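PDB 3JX8: putative lipoprotein from Parabacteroides distasonis ATCC 8503, which is of unproven function but, as a predicted lipoprotein with adhesin-like head domains, probably serves in cell-surface adhesion or lipid binding. Local coordinates for residues E51-Y56 / Y82-T87; V117-I122 / K137-E142; F182-S187 / G208-Y213. All blocks are in the same frame, centred on the assembly; numbering follows the deposited sequence.

Contact 1. Residues E51-Y56 / Y82-T87; sequences ENLFDY and YDLRPT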
ATOM      1  N   GLU A  51      35.542  10.959  -6.099  1.00 24.79           N
ATOM      2  CA  GLU A  51      35.681  12.065  -7.038  1.00 24.68           C
ATOM      3  C   GLU A  51      35.081  11.731  -8.406  1.00 25.13           C
ATOM      4  O   GLU A  51      34.514  12.598  -9.081  1.00 25.30           O
ATOM      5  CB  GLU A  51      37.144  12.484  -7.191  1.00 24.54           C
ATOM      6  CG  GLU A  51      38.028  11.420  -7.814  1.00 24.76           C
ATOM      7  CD  GLU A  51      39.527  11.719  -7.728  1.00 25.09           C
ATOM      8  OE1 GLU A  51      39.946  12.898  -7.539  1.00 25.34           O
ATOM      9  OE2 GLU A  51      40.276  10.741  -7.910  1.00 22.70           O
ATOM     10  N   ASN A  52      35.193  10.477  -8.815  1.00 24.72           N
ATOM     11  CA  ASN A  52      34.692  10.083 -10.123  1.00 24.72           C
ATOM     12  C   ASN A  52      33.153  10.070 -10.230  1.00 24.87           C
ATOM     13  O   ASN A  52      32.617  10.208 -11.311  1.00 25.91           O
ATOM     14  CB  ASN A  52      35.302   8.746 -10.541  1.00 24.20           C
ATOM     15  CG  ASN A  52      34.892   7.609  -9.630  1.00 25.08           C
ATOM     16  OD1 ASN A  52      34.939   7.724  -8.414  1.00 23.20           O
ATOM     17  ND2 ASN A  52      34.502   6.488 -10.229  1.00 26.11           N
ATOM     18  N   LEU A  53      32.445   9.967  -9.116  1.00 24.81           N
ATOM     19  CA  LEU A  53      31.001   9.830  -9.156  1.00 24.12           C
ATOM     20  C   LEU A  53      30.233  11.170  -9.347  1.00 24.91           C
ATOM     21  O   LEU A  53      29.068  11.152  -9.780  1.00 24.07           O
ATOM     22  CB  LEU A  53      30.533   9.086  -7.907  1.00 23.70           C
ATOM     23  CG  LEU A  53      31.067   7.651  -7.792  1.00 23.16           C
ATOM     24  CD1 LEU A  53      30.482   6.926  -6.541  1.00 20.01           C
ATOM     25  CD2 LEU A  53      30.835   6.851  -9.099  1.00 21.36           C
ATOM     26  N   PHE A  54      30.873  12.322  -9.090  1.00 24.73           N
ATOM     27  CA  PHE A  54      30.201  13.622  -9.299  1.00 25.34           C
ATOM     28  C   PHE A  54      29.688  13.800 -10.729  1.00 24.92           C
ATOM     29  O   PHE A  54      28.665  14.392 -10.934  1.00 24.58           O
ATOM     30  CB  PHE A  54      31.128  14.819  -8.990  1.00 25.30           C
ATOM     31  CG  PHE A  54      31.284  15.108  -7.519  1.00 26.00           C
ATOM     32  CD1 PHE A  54      30.249  15.665  -6.800  1.00 25.56           C
ATOM     33  CD2 PHE A  54      32.469  14.840  -6.861  1.00 26.09           C
ATOM     34  CE1 PHE A  54      30.380  15.941  -5.445  1.00 25.19           C
ATOM     35  CE2 PHE A  54      32.599  15.128  -5.501  1.00 26.50           C
ATOM     36  CZ  PHE A  54      31.548  15.669  -4.803  1.00 24.64           C
ATOM     37  N   ASP A  55      30.437  13.311 -11.703  1.00 25.09           N
ATOM     38  CA  ASP A  55      30.035  13.354 -13.105  1.00 25.53           C
ATOM     39  C   ASP A  55      28.737  12.608 -13.379  1.00 25.40           C
ATOM     40  O   ASP A  55      28.128  12.844 -14.424  1.00 25.54           O
ATOM     41  CB  ASP A  55      31.109  12.721 -14.000  1.00 26.19           C
ATOM     42  CG  ASP A  55      32.399  13.542 -14.060  1.00 29.46           C
ATOM     43  OD1 ASP A  55      32.316  14.771 -13.822  1.00 35.22           O
ATOM     44  OD2 ASP A  55      33.496  12.958 -14.298  1.00 29.01           O
ATOM     45  N   TYR A  56      28.338  11.718 -12.469  1.00 24.68           N
ATOM     46  CA  TYR A  56      27.134  10.910 -12.626  1.00 24.81           C
ATOM     47  C   TYR A  56      25.976  11.355 -11.746  1.00 24.93           C
ATOM     48  O   TYR A  56      24.964  10.685 -11.698  1.00 25.21           O
ATOM     49  CB  TYR A  56      27.470   9.452 -12.327  1.00 24.61           C
ATOM     50  CG  TYR A  56      28.478   8.905 -13.288  1.00 25.71           C
ATOM     51  CD1 TYR A  56      29.838   9.021 -13.030  1.00 27.45           C
ATOM     52  CD2 TYR A  56      28.088   8.303 -14.489  1.00 27.24           C
ATOM     53  CE1 TYR A  56      30.788   8.544 -13.916  1.00 26.46           C
ATOM     54  CE2 TYR A  56      29.035   7.823 -15.375  1.00 27.44           C
ATOM     55  CZ  TYR A  56      30.388   7.946 -15.061  1.00 27.63           C
ATOM     56  OH  TYR A  56      31.359   7.486 -15.899  1.00 31.26           O
ATOM     57  N   TYR A  82      22.019   5.714 -13.493  1.00 26.89           N
ATOM     58  CA  TYR A  82      23.230   5.000 -13.111  1.00 26.36           C
ATOM     59  C   TYR A  82      23.099   4.389 -11.728  1.00 26.33           C
ATOM     60  O   TYR A  82      22.465   4.936 -10.843  1.00 26.01           O
ATOM     61  CB  TYR A  82      24.454   5.911 -13.107  1.00 26.57           C
ATOM     62  CG  TYR A  82      24.804   6.426 -14.455  1.00 26.01           C
ATOM     63  CD1 TYR A  82      25.529   5.649 -15.343  1.00 25.75           C
ATOM     64  CD2 TYR A  82      24.379   7.677 -14.866  1.00 26.14           C
ATOM     65  CE1 TYR A  82      25.837   6.111 -16.598  1.00 26.15           C
ATOM     66  CE2 TYR A  82      24.694   8.159 -16.125  1.00 24.95           C
ATOM     67  CZ  TYR A  82      25.423   7.367 -16.984  1.00 26.37           C
ATOM     68  OH  TYR A  82      25.747   7.822 -18.236  1.00 27.26           O
ATOM     69  N   ASP A  83      23.749   3.258 -11.565  1.00 27.17           N
ATOM     70  CA  ASP A  83      23.855   2.537 -10.311  1.00 28.27           C
ATOM     71  C   ASP A  83      25.246   2.853  -9.712  1.00 27.87           C
ATOM     72  O   ASP A  83      26.265   2.280 -10.101  1.00 27.90           O
ATOM     73  CB  ASP A  83      23.714   1.061 -10.652  1.00 29.21           C
ATOM     74  CG  ASP A  83      23.940   0.146  -9.469  1.00 32.39           C
ATOM     75  OD1 ASP A  83      23.961   0.598  -8.293  1.00 34.54           O
ATOM     76  OD2 ASP A  83      24.088  -1.059  -9.759  1.00 36.93           O
ATOM     77  N   LEU A  84      25.275   3.803  -8.796  1.00 27.95           N
ATOM     78  CA  LEU A  84      26.530   4.303  -8.271  1.00 27.70           C
ATOM     79  C   LEU A  84      26.907   3.466  -7.044  1.00 28.27           C
ATOM     80  O   LEU A  84      26.063   3.172  -6.215  1.00 27.72           O
ATOM     81  CB  LEU A  84      26.393   5.775  -7.909  1.00 27.37           C
ATOM     82  CG  LEU A  84      25.865   6.698  -9.026  1.00 26.43           C
ATOM     83  CD1 LEU A  84      25.836   8.145  -8.587  1.00 24.95           C
ATOM     84  CD2 LEU A  84      26.645   6.569 -10.284  1.00 25.14           C
ATOM     85  N   ARG A  85      28.173   3.069  -6.957  1.00 28.01           N
ATOM     86  CA  ARG A  85      28.662   2.350  -5.794  1.00 28.31           C
ATOM     87  C   ARG A  85      29.787   3.158  -5.148  1.00 27.19           C
ATOM     88  O   ARG A  85      30.963   2.892  -5.413  1.00 27.18           O
ATOM     89  CB  ARG A  85      29.173   0.957  -6.192  1.00 28.92           C
ATOM     90  CG  ARG A  85      28.185   0.109  -6.957  1.00 30.89           C
ATOM     91  CD  ARG A  85      26.953  -0.185  -6.181  1.00 33.27           C
ATOM     92  NE  ARG A  85      26.057  -1.027  -6.971  1.00 38.75           N
ATOM     93  CZ  ARG A  85      26.180  -2.352  -7.150  1.00 41.42           C
ATOM     94  NH1 ARG A  85      27.147  -3.046  -6.574  1.00 43.50           N
ATOM     95  NH2 ARG A  85      25.309  -3.001  -7.911  1.00 41.24           N
ATOM     96  N   PRO A  86      29.432   4.150  -4.321  1.00 26.38           N
ATOM     97  CA  PRO A  86      30.454   4.941  -3.650  1.00 26.45           C
ATOM     98  C   PRO A  86      31.141   4.178  -2.537  1.00 26.00           C
ATOM     99  O   PRO A  86      30.573   3.240  -2.005  1.00 25.56           O
ATOM    100  CB  PRO A  86      29.670   6.132  -3.077  1.00 26.32           C
ATOM    101  CG  PRO A  86      28.301   5.699  -3.005  1.00 26.79           C
ATOM    102  CD  PRO A  86      28.090   4.700  -4.083  1.00 26.54           C
ATOM    103  N   THR A  87      32.375   4.566  -2.223  1.00 25.76           N
ATOM    104  CA  THR A  87      33.054   4.076  -1.033  1.00 25.54           C
ATOM    105  C   THR A  87      32.728   4.996   0.150  1.00 25.60           C
ATOM    106  O   THR A  87      32.814   4.569   1.280  1.00 26.09           O
ATOM    107  CB  THR A  87      34.572   3.933  -1.240  1.00 25.74           C
ATOM    108  OG1 THR A  87      35.159   5.202  -1.503  1.00 25.04           O
ATOM    109  CG2 THR A  87      34.866   2.995  -2.408  1.00 24.75           C
TER
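Y56 and Y82 each have CG turned anti to the carbonyl carbon and beside their own backbone N (chi1 -62° for Y56, -65° for Y82), and from these starting points the two rings meet. The pair is a T-shaped (edge-to-face) stack: the centroids lie 4.8 Å apart and the planes are 78° apart. Y56 offers its CD2-CE2 edge, and CD2 stands over the centre of the Y82 ring, 3.8 Å from Y82 CZ. L84 CD2 touches Y56 CB at 3.6 Å, in the same apolar patch. The other end is carried by L53, whose branch CD1 crosses P86 and reaches P86 CA at 3.5 Å and P86 CB at 3.6 Å; L53 CD2 and L84 CD2 touch more loosely. The turn 51-56 is tied within itself by the backbone bond from Y56 N to L53 O. Along strand 83-85, within its own segment, R85 grips D83 side-on with NE and NH2, the bond from R85 NE to D83 OD1 being nearly straight. I7 of strand 6-8 packs against L53, Y56 and Y82, while the Y82 hydroxyl is hydrogen-bonded to K74 N. Apolar and edge-to-face contacts are the ones found between the two segments, so this surface contact probably rests on dispersion, with the tyrosine pair giving it some direction.

Contact 2. Residues V117-I122 / K137-E142; sequences VNRMEI and KGYKLE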
ATOM      1  N   VAL A 117       8.063  23.118  13.096  1.00 29.31           N
ATOM      2  CA  VAL A 117       7.385  22.863  11.822  1.00 28.63           C
ATOM      3  C   VAL A 117       5.992  23.454  11.798  1.00 28.92           C
ATOM      4  O   VAL A 117       5.285  23.480  12.808  1.00 28.94           O
ATOM      5  CB  VAL A 117       7.255  21.341  11.492  1.00 28.91           C
ATOM      6  CG1 VAL A 117       8.632  20.658  11.481  1.00 28.98           C
ATOM      7  CG2 VAL A 117       6.333  20.659  12.462  1.00 26.96           C
ATOM      8  N   ASN A 118       5.604  23.915  10.620  1.00 28.92           N
ATOM      9  CA  ASN A 118       4.226  24.217  10.322  1.00 29.45           C
ATOM     10  C   ASN A 118       3.635  22.929   9.721  1.00 29.54           C
ATOM     11  O   ASN A 118       3.006  22.157  10.440  1.00 28.95           O
ATOM     12  CB  ASN A 118       4.148  25.413   9.389  1.00 29.51           C
ATOM     13  CG  ASN A 118       2.740  25.696   8.913  1.00 30.97           C
ATOM     14  OD1 ASN A 118       1.752  25.230   9.487  1.00 31.66           O
ATOM     15  ND2 ASN A 118       2.644  26.469   7.842  1.00 31.88           N
ATOM     16  N   ARG A 119       3.868  22.685   8.431  1.00 29.65           N
ATOM     17  CA  ARG A 119       3.604  21.369   7.851  1.00 30.54           C
ATOM     18  C   ARG A 119       4.858  20.768   7.308  1.00 29.03           C
ATOM     19  O   ARG A 119       5.451  21.325   6.385  1.00 29.23           O
ATOM     20  CB  ARG A 119       2.584  21.429   6.718  1.00 31.47           C
ATOM     21  CG  ARG A 119       1.206  21.647   7.248  1.00 36.74           C
ATOM     22  CD  ARG A 119       0.195  21.952   6.154  1.00 44.17           C
ATOM     23  NE  ARG A 119      -0.937  22.712   6.707  1.00 49.24           N
ATOM     24  CZ  ARG A 119      -0.989  24.044   6.802  1.00 54.00           C
ATOM     25  NH1 ARG A 119       0.007  24.814   6.353  1.00 55.22           N
ATOM     26  NH2 ARG A 119      -2.063  24.623   7.343  1.00 56.82           N
HETATM   27  N   MSE A 120       5.245  19.627   7.872  1.00 27.58           N
HETATM   28  CA  MSE A 120       6.330  18.829   7.340  1.00 26.39           C
HETATM   29  C   MSE A 120       5.810  17.465   6.833  1.00 26.44           C
HETATM   30  O   MSE A 120       5.225  16.677   7.597  1.00 25.66           O
HETATM   31  CB  MSE A 120       7.435  18.643   8.372  1.00 25.34           C
HETATM   32  CG  MSE A 120       8.646  17.881   7.786  1.00 25.40           C
HETATM   33 SE   MSE A 120      10.001  17.506   9.100  0.75 26.86          SE
HETATM   34  CE  MSE A 120      10.986  19.196   8.874  1.00 20.03           C
ATOM     35  N   GLU A 121       6.060  17.197   5.553  1.00 26.10           N
ATOM     36  CA  GLU A 121       5.715  15.920   4.926  1.00 27.07           C
ATOM     37  C   GLU A 121       6.962  15.140   4.521  1.00 26.66           C
ATOM     38  O   GLU A 121       7.777  15.625   3.727  1.00 25.82           O
ATOM     39  CB  GLU A 121       4.875  16.183   3.685  1.00 27.23           C
ATOM     40  CG  GLU A 121       4.383  14.932   2.995  1.00 30.89           C
ATOM     41  CD  GLU A 121       3.512  15.247   1.812  1.00 32.93           C
ATOM     42  OE1 GLU A 121       2.598  16.081   1.950  1.00 36.58           O
ATOM     43  OE2 GLU A 121       3.745  14.682   0.744  1.00 34.07           O
ATOM     44  N   ILE A 122       7.108  13.942   5.073  1.00 27.21           N
ATOM     45  CA  ILE A 122       8.195  13.017   4.732  1.00 28.03           C
ATOM     46  C   ILE A 122       7.656  11.852   3.899  1.00 28.76           C
ATOM     47  O   ILE A 122       6.735  11.137   4.337  1.00 28.99           O
ATOM     48  CB  ILE A 122       8.828  12.437   5.990  1.00 28.19           C
ATOM     49  CG1 ILE A 122       9.335  13.557   6.877  1.00 30.40           C
ATOM     50  CG2 ILE A 122       9.992  11.516   5.655  1.00 28.17           C
ATOM     51  CD1 ILE A 122      10.204  13.055   7.943  1.00 34.37           C
ATOM     52  N   LYS A 137       8.467  20.157  16.868  1.00 28.73           N
ATOM     53  CA  LYS A 137       7.332  20.794  17.501  1.00 29.52           C
ATOM     54  C   LYS A 137       6.598  21.644  16.493  1.00 28.74           C
ATOM     55  O   LYS A 137       7.220  22.338  15.703  1.00 28.98           O
ATOM     56  CB  LYS A 137       7.841  21.640  18.655  1.00 30.21           C
ATOM     57  CG  LYS A 137       6.818  22.470  19.359  1.00 34.88           C
ATOM     58  CD  LYS A 137       7.416  23.116  20.642  1.00 39.52           C
ATOM     59  CE  LYS A 137       6.347  23.827  21.489  1.00 41.96           C
ATOM     60  NZ  LYS A 137       6.961  24.782  22.495  1.00 45.27           N
ATOM     61  N   GLY A 138       5.272  21.584  16.502  1.00 28.32           N
ATOM     62  CA  GLY A 138       4.481  22.379  15.576  1.00 27.41           C
ATOM     63  C   GLY A 138       3.122  21.811  15.208  1.00 27.39           C
ATOM     64  O   GLY A 138       2.519  21.027  15.962  1.00 26.78           O
ATOM     65  N   TYR A 139       2.640  22.206  14.030  1.00 26.96           N
ATOM     66  CA  TYR A 139       1.275  21.913  13.645  1.00 27.14           C
ATOM     67  C   TYR A 139       1.075  20.504  13.097  1.00 27.05           C
ATOM     68  O   TYR A 139       0.298  19.738  13.652  1.00 26.80           O
ATOM     69  CB  TYR A 139       0.775  22.965  12.672  1.00 26.81           C
ATOM     70  CG  TYR A 139      -0.595  22.681  12.110  1.00 30.08           C
ATOM     71  CD1 TYR A 139      -1.736  22.821  12.892  1.00 31.37           C
ATOM     72  CD2 TYR A 139      -0.752  22.288  10.778  1.00 33.98           C
ATOM     73  CE1 TYR A 139      -3.007  22.576  12.365  1.00 33.00           C
ATOM     74  CE2 TYR A 139      -2.001  22.046  10.244  1.00 35.70           C
ATOM     75  CZ  TYR A 139      -3.130  22.194  11.043  1.00 35.80           C
ATOM     76  OH  TYR A 139      -4.373  21.936  10.496  1.00 38.52           O
ATOM     77  N   LYS A 140       1.772  20.164  12.023  1.00 27.44           N
ATOM     78  CA  LYS A 140       1.547  18.889  11.363  1.00 28.03           C
ATOM     79  C   LYS A 140       2.810  18.209  10.842  1.00 27.17           C
ATOM     80  O   LYS A 140       3.635  18.836  10.157  1.00 27.36           O
ATOM     81  CB  LYS A 140       0.533  19.064  10.240  1.00 29.15           C
ATOM     82  CG  LYS A 140       0.269  17.774   9.495  1.00 33.13           C
ATOM     83  CD  LYS A 140      -1.028  17.763   8.724  1.00 38.19           C
ATOM     84  CE  LYS A 140      -1.264  16.329   8.112  1.00 41.40           C
ATOM     85  NZ  LYS A 140      -2.720  16.066   7.779  1.00 44.16           N
ATOM     86  N   LEU A 141       2.979  16.939  11.212  1.00 26.23           N
ATOM     87  CA  LEU A 141       3.970  16.056  10.611  1.00 25.56           C
ATOM     88  C   LEU A 141       3.263  14.888   9.894  1.00 26.70           C
ATOM     89  O   LEU A 141       2.383  14.208  10.462  1.00 25.51           O
ATOM     90  CB  LEU A 141       4.923  15.499  11.651  1.00 24.94           C
ATOM     91  CG  LEU A 141       6.022  14.528  11.143  1.00 24.10           C
ATOM     92  CD1 LEU A 141       6.988  15.212  10.143  1.00 20.42           C
ATOM     93  CD2 LEU A 141       6.778  13.921  12.342  1.00 21.65           C
ATOM     94  N   GLU A 142       3.677  14.638   8.659  1.00 27.78           N
ATOM     95  CA  GLU A 142       3.191  13.489   7.896  1.00 29.61           C
ATOM     96  C   GLU A 142       4.385  12.622   7.511  1.00 30.14           C
ATOM     97  O   GLU A 142       5.381  13.130   6.972  1.00 31.05           O
ATOM     98  CB  GLU A 142       2.450  13.992   6.684  1.00 30.04           C
ATOM     99  CG  GLU A 142       1.651  12.967   5.991  1.00 33.77           C
ATOM    100  CD  GLU A 142       0.795  13.533   4.873  1.00 36.12           C
ATOM    101  OE1 GLU A 142       0.045  14.496   5.125  1.00 41.63           O
ATOM    102  OE2 GLU A 142       0.850  12.988   3.752  1.00 37.81           O
TER
HETATM  103  O   HOH W   1      -4.281  21.907   7.214  1.00 44.30           O
HETATM  104  O   HOH W   2       0.737  17.043   4.229  1.00 50.34           O
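Side chains of R119 and Y139 lie side by side and point the same way, their guanidinium and ring planes 71° apart, with R119 NE 3.8 Å from Y139 CE2. N118 meets the same CD2 side of the ring, its carbonyl O sitting at the edge, near the ring plane. That oxygen also lies 3.3 Å from Y139 CB, and Y139 CG leaves CB anti to the backbone N (chi1 175°), where the ring starts out. One water lies near both R119 NE, by a weak bond, and Y139 OH. Further along, E121 and E142 run alongside with carboxylates stacked, planes 9° apart and E121 OE1 4.0 Å from E142 OE2. A second water donates to E121 OE1 and to E142 OE1, and N123 and N144 bind the OE2 atoms, which would ease the like-charge repulsion. On the opposite face M120, a selenomethionine, and L141 lie parallel; L141 CD1 meets M120 CB at 3.9 Å. The parallel backbones are joined by six hydrogen bonds, among them the nearly straight M120 N to K140 O and I122 N to E142 O. G138 CA makes a CA-H...O contact with V117 O, 3.1 Å away. The strands extend as 120-125 and 140-146, flanked by 100-104 and 160-166, while V117 and L141 pack on L158, and I122 on V130 and L132 of the facing strands.

Contact 3. Residues F182-S187 / G208-Y213; sequences FNVAGS and GEISVY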
ATOM      1  N   PHE A 182      -2.910   6.655  11.922  1.00 22.92           N
ATOM      2  CA  PHE A 182      -1.955   5.590  11.620  1.00 23.20           C
ATOM      3  C   PHE A 182      -2.521   4.569  10.645  1.00 23.51           C
ATOM      4  O   PHE A 182      -3.564   3.940  10.911  1.00 24.11           O
ATOM      5  CB  PHE A 182      -1.575   4.865  12.895  1.00 22.98           C
ATOM      6  CG  PHE A 182      -0.914   5.731  13.909  1.00 23.35           C
ATOM      7  CD1 PHE A 182       0.191   6.490  13.580  1.00 24.09           C
ATOM      8  CD2 PHE A 182      -1.359   5.759  15.216  1.00 23.97           C
ATOM      9  CE1 PHE A 182       0.813   7.294  14.537  1.00 23.92           C
ATOM     10  CE2 PHE A 182      -0.723   6.553  16.176  1.00 25.23           C
ATOM     11  CZ  PHE A 182       0.371   7.320  15.826  1.00 23.43           C
ATOM     12  N   ASN A 183      -1.829   4.376   9.529  1.00 23.37           N
ATOM     13  CA  ASN A 183      -2.328   3.555   8.438  1.00 23.33           C
ATOM     14  C   ASN A 183      -1.262   2.588   7.968  1.00 23.52           C
ATOM     15  O   ASN A 183      -0.132   2.996   7.692  1.00 23.90           O
ATOM     16  CB  ASN A 183      -2.741   4.432   7.289  1.00 23.41           C
ATOM     17  CG  ASN A 183      -3.691   5.489   7.709  1.00 25.85           C
ATOM     18  OD1 ASN A 183      -4.892   5.248   7.820  1.00 30.19           O
ATOM     19  ND2 ASN A 183      -3.166   6.672   8.019  1.00 30.91           N
ATOM     20  N   VAL A 184      -1.606   1.310   7.934  1.00 23.24           N
ATOM     21  CA  VAL A 184      -0.748   0.277   7.368  1.00 22.86           C
ATOM     22  C   VAL A 184      -1.470  -0.504   6.249  1.00 23.33           C
ATOM     23  O   VAL A 184      -2.573  -1.029   6.463  1.00 22.97           O
ATOM     24  CB  VAL A 184      -0.293  -0.699   8.455  1.00 22.43           C
ATOM     25  CG1 VAL A 184       0.551  -1.808   7.830  1.00 21.99           C
ATOM     26  CG2 VAL A 184       0.466   0.062   9.526  1.00 19.64           C
ATOM     27  N   ALA A 185      -0.850  -0.572   5.062  1.00 23.69           N
ATOM     28  CA  ALA A 185      -1.335  -1.402   3.962  1.00 23.36           C
ATOM     29  C   ALA A 185      -0.213  -2.361   3.601  1.00 24.22           C
ATOM     30  O   ALA A 185       0.636  -2.058   2.751  1.00 25.97           O
ATOM     31  CB  ALA A 185      -1.735  -0.544   2.763  1.00 22.63           C
ATOM     32  N   GLY A 186      -0.219  -3.526   4.218  1.00 23.73           N
ATOM     33  CA  GLY A 186       0.837  -4.505   4.030  1.00 23.84           C
ATOM     34  C   GLY A 186       1.189  -5.168   5.348  1.00 23.73           C
ATOM     35  O   GLY A 186       0.408  -5.143   6.287  1.00 22.93           O
ATOM     36  N   SER A 187       2.387  -5.732   5.418  1.00 23.72           N
ATOM     37  CA  SER A 187       2.788  -6.537   6.569  1.00 24.63           C
ATOM     38  C   SER A 187       3.566  -5.725   7.584  1.00 24.02           C
ATOM     39  O   SER A 187       3.915  -6.241   8.615  1.00 23.62           O
ATOM     40  CB  SER A 187       3.604  -7.755   6.113  1.00 24.32           C
ATOM     41  OG  SER A 187       4.786  -7.351   5.437  1.00 27.99           O
ATOM     42  N   GLY A 208      -0.528  -6.369   8.672  1.00 22.81           N
ATOM     43  CA  GLY A 208       0.298  -5.502   9.489  1.00 22.91           C
ATOM     44  C   GLY A 208      -0.182  -5.251  10.909  1.00 23.48           C
ATOM     45  O   GLY A 208      -1.221  -5.778  11.336  1.00 22.23           O
ATOM     46  N   GLU A 209       0.532  -4.352  11.591  1.00 23.79           N
ATOM     47  CA  GLU A 209       0.374  -4.117  13.010  1.00 25.11           C
ATOM     48  C   GLU A 209       0.561  -2.665  13.409  1.00 23.60           C
ATOM     49  O   GLU A 209       1.451  -1.979  12.895  1.00 23.68           O
ATOM     50  CB  GLU A 209       1.454  -4.923  13.711  1.00 26.16           C
ATOM     51  CG  GLU A 209       1.131  -5.374  15.060  1.00 32.59           C
ATOM     52  CD  GLU A 209       1.924  -6.626  15.449  1.00 38.27           C
ATOM     53  OE1 GLU A 209       2.689  -6.530  16.404  1.00 41.58           O
ATOM     54  OE2 GLU A 209       1.785  -7.689  14.786  1.00 43.15           O
ATOM     55  N   ILE A 210      -0.259  -2.217  14.349  1.00 22.14           N
ATOM     56  CA  ILE A 210      -0.142  -0.888  14.943  1.00 21.15           C
ATOM     57  C   ILE A 210      -0.216  -1.008  16.457  1.00 21.20           C
ATOM     58  O   ILE A 210      -1.097  -1.693  17.004  1.00 21.12           O
ATOM     59  CB  ILE A 210      -1.257   0.054  14.476  1.00 21.13           C
ATOM     60  CG1 ILE A 210      -1.273   0.160  12.938  1.00 19.75           C
ATOM     61  CG2 ILE A 210      -1.150   1.465  15.213  1.00 17.78           C
ATOM     62  CD1 ILE A 210      -2.450   1.046  12.373  1.00 18.94           C
ATOM     63  N   SER A 211       0.712  -0.347  17.131  1.00 20.96           N
ATOM     64  CA  SER A 211       0.662  -0.188  18.586  1.00 21.81           C
ATOM     65  C   SER A 211       0.393   1.268  18.908  1.00 22.27           C
ATOM     66  O   SER A 211       1.212   2.126  18.580  1.00 23.15           O
ATOM     67  CB  SER A 211       1.974  -0.613  19.213  1.00 21.35           C
ATOM     68  OG  SER A 211       2.220  -1.984  18.928  1.00 21.82           O
ATOM     69  N   VAL A 212      -0.742   1.550  19.551  1.00 22.52           N
ATOM     70  CA  VAL A 212      -1.198   2.911  19.727  1.00 21.94           C
ATOM     71  C   VAL A 212      -1.471   3.214  21.189  1.00 23.11           C
ATOM     72  O   VAL A 212      -1.840   2.324  21.959  1.00 22.84           O
ATOM     73  CB  VAL A 212      -2.474   3.200  18.862  1.00 21.66           C
ATOM     74  CG1 VAL A 212      -3.631   2.240  19.240  1.00 19.14           C
ATOM     75  CG2 VAL A 212      -2.879   4.714  18.918  1.00 19.26           C
ATOM     76  N   TYR A 213      -1.266   4.488  21.546  1.00 23.57           N
ATOM     77  CA  TYR A 213      -1.605   5.032  22.852  1.00 23.71           C
ATOM     78  C   TYR A 213      -2.475   6.250  22.600  1.00 23.85           C
ATOM     79  O   TYR A 213      -1.999   7.263  22.095  1.00 24.07           O
ATOM     80  CB  TYR A 213      -0.325   5.418  23.568  1.00 24.67           C
ATOM     81  CG  TYR A 213      -0.433   6.096  24.918  1.00 25.51           C
ATOM     82  CD1 TYR A 213      -1.563   5.988  25.701  1.00 26.77           C
ATOM     83  CD2 TYR A 213       0.665   6.799  25.438  1.00 28.08           C
ATOM     84  CE1 TYR A 213      -1.639   6.586  26.938  1.00 29.02           C
ATOM     85  CE2 TYR A 213       0.614   7.392  26.685  1.00 28.78           C
ATOM     86  CZ  TYR A 213      -0.538   7.276  27.434  1.00 29.97           C
ATOM     87  OH  TYR A 213      -0.618   7.853  28.672  1.00 33.39           O
TER
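I210 sits between F182 and V184, and its branches divide the work. CD1 reaches back to the main chain, 3.4 Å from F182 O, and also touches F182 CB at 4.0 Å; CG1 meets V184 CG2 at 3.8 Å, the two side chains sliding past each other in opposite directions. I210 CG1 is anti to its carbonyl carbon (chi1 -57°), beside the backbone N, which is the position from which it meets the valine. V212 comes to the F182 ring at its edge, near the ring plane, with V212 CG2 3.9 Å from F182 CE2. At the other end V184 CG1 lies 4.1 Å from G208 CA, and G208 passes close to the turn at 186-187. There the two segments approach most nearly, the CA atoms of S187 and G208 being 4.0 Å apart.

The second shell packs around these groups. Strand 189-192 supplies I190 against both F182 and V184, and A192 against F182; strand 200-205 places C202 and I204 against I210, and A200 and C202 against V212. Backbone bonds join F182 to E201 and N203, and V184 to N203, tying 182-185 to its neighbour in its own sheet. N183 points away, its OD1 bonded to N203, while A185 packs on A166 of the second subunit.

The strand axes run at 166°, antiparallel, and 7.7 Å apart at closest approach, so the two belong to different sheets that face each other through side chains. Stacked parallel strands with apolar residues turned inward are what a right-handed parallel beta-helix presents, consistent with the Pec_lyase-like clan of this head domain.

How the contacts relate
Contact 3 is the buried one, contact 2 is partly buried and contact 1 lies at the surface. Contacts 2 and 3 both reach the sheet that contains 120-125, 140-146 and 180-185, with centres about 20 Å apart, but use it differently: contact 2 joins strands edge to edge through backbone bonds, with polar and apolar side chains on separate faces, whereas contact 3 spans the interior between sheets by aliphatic and phenyl packing. Contact 1 lies across the chain's centre from both, about 33 and 37 Å away between centres. It joins a turn to a short strand by an aromatic stack and leucines, outside the regular ladder of repeated strands.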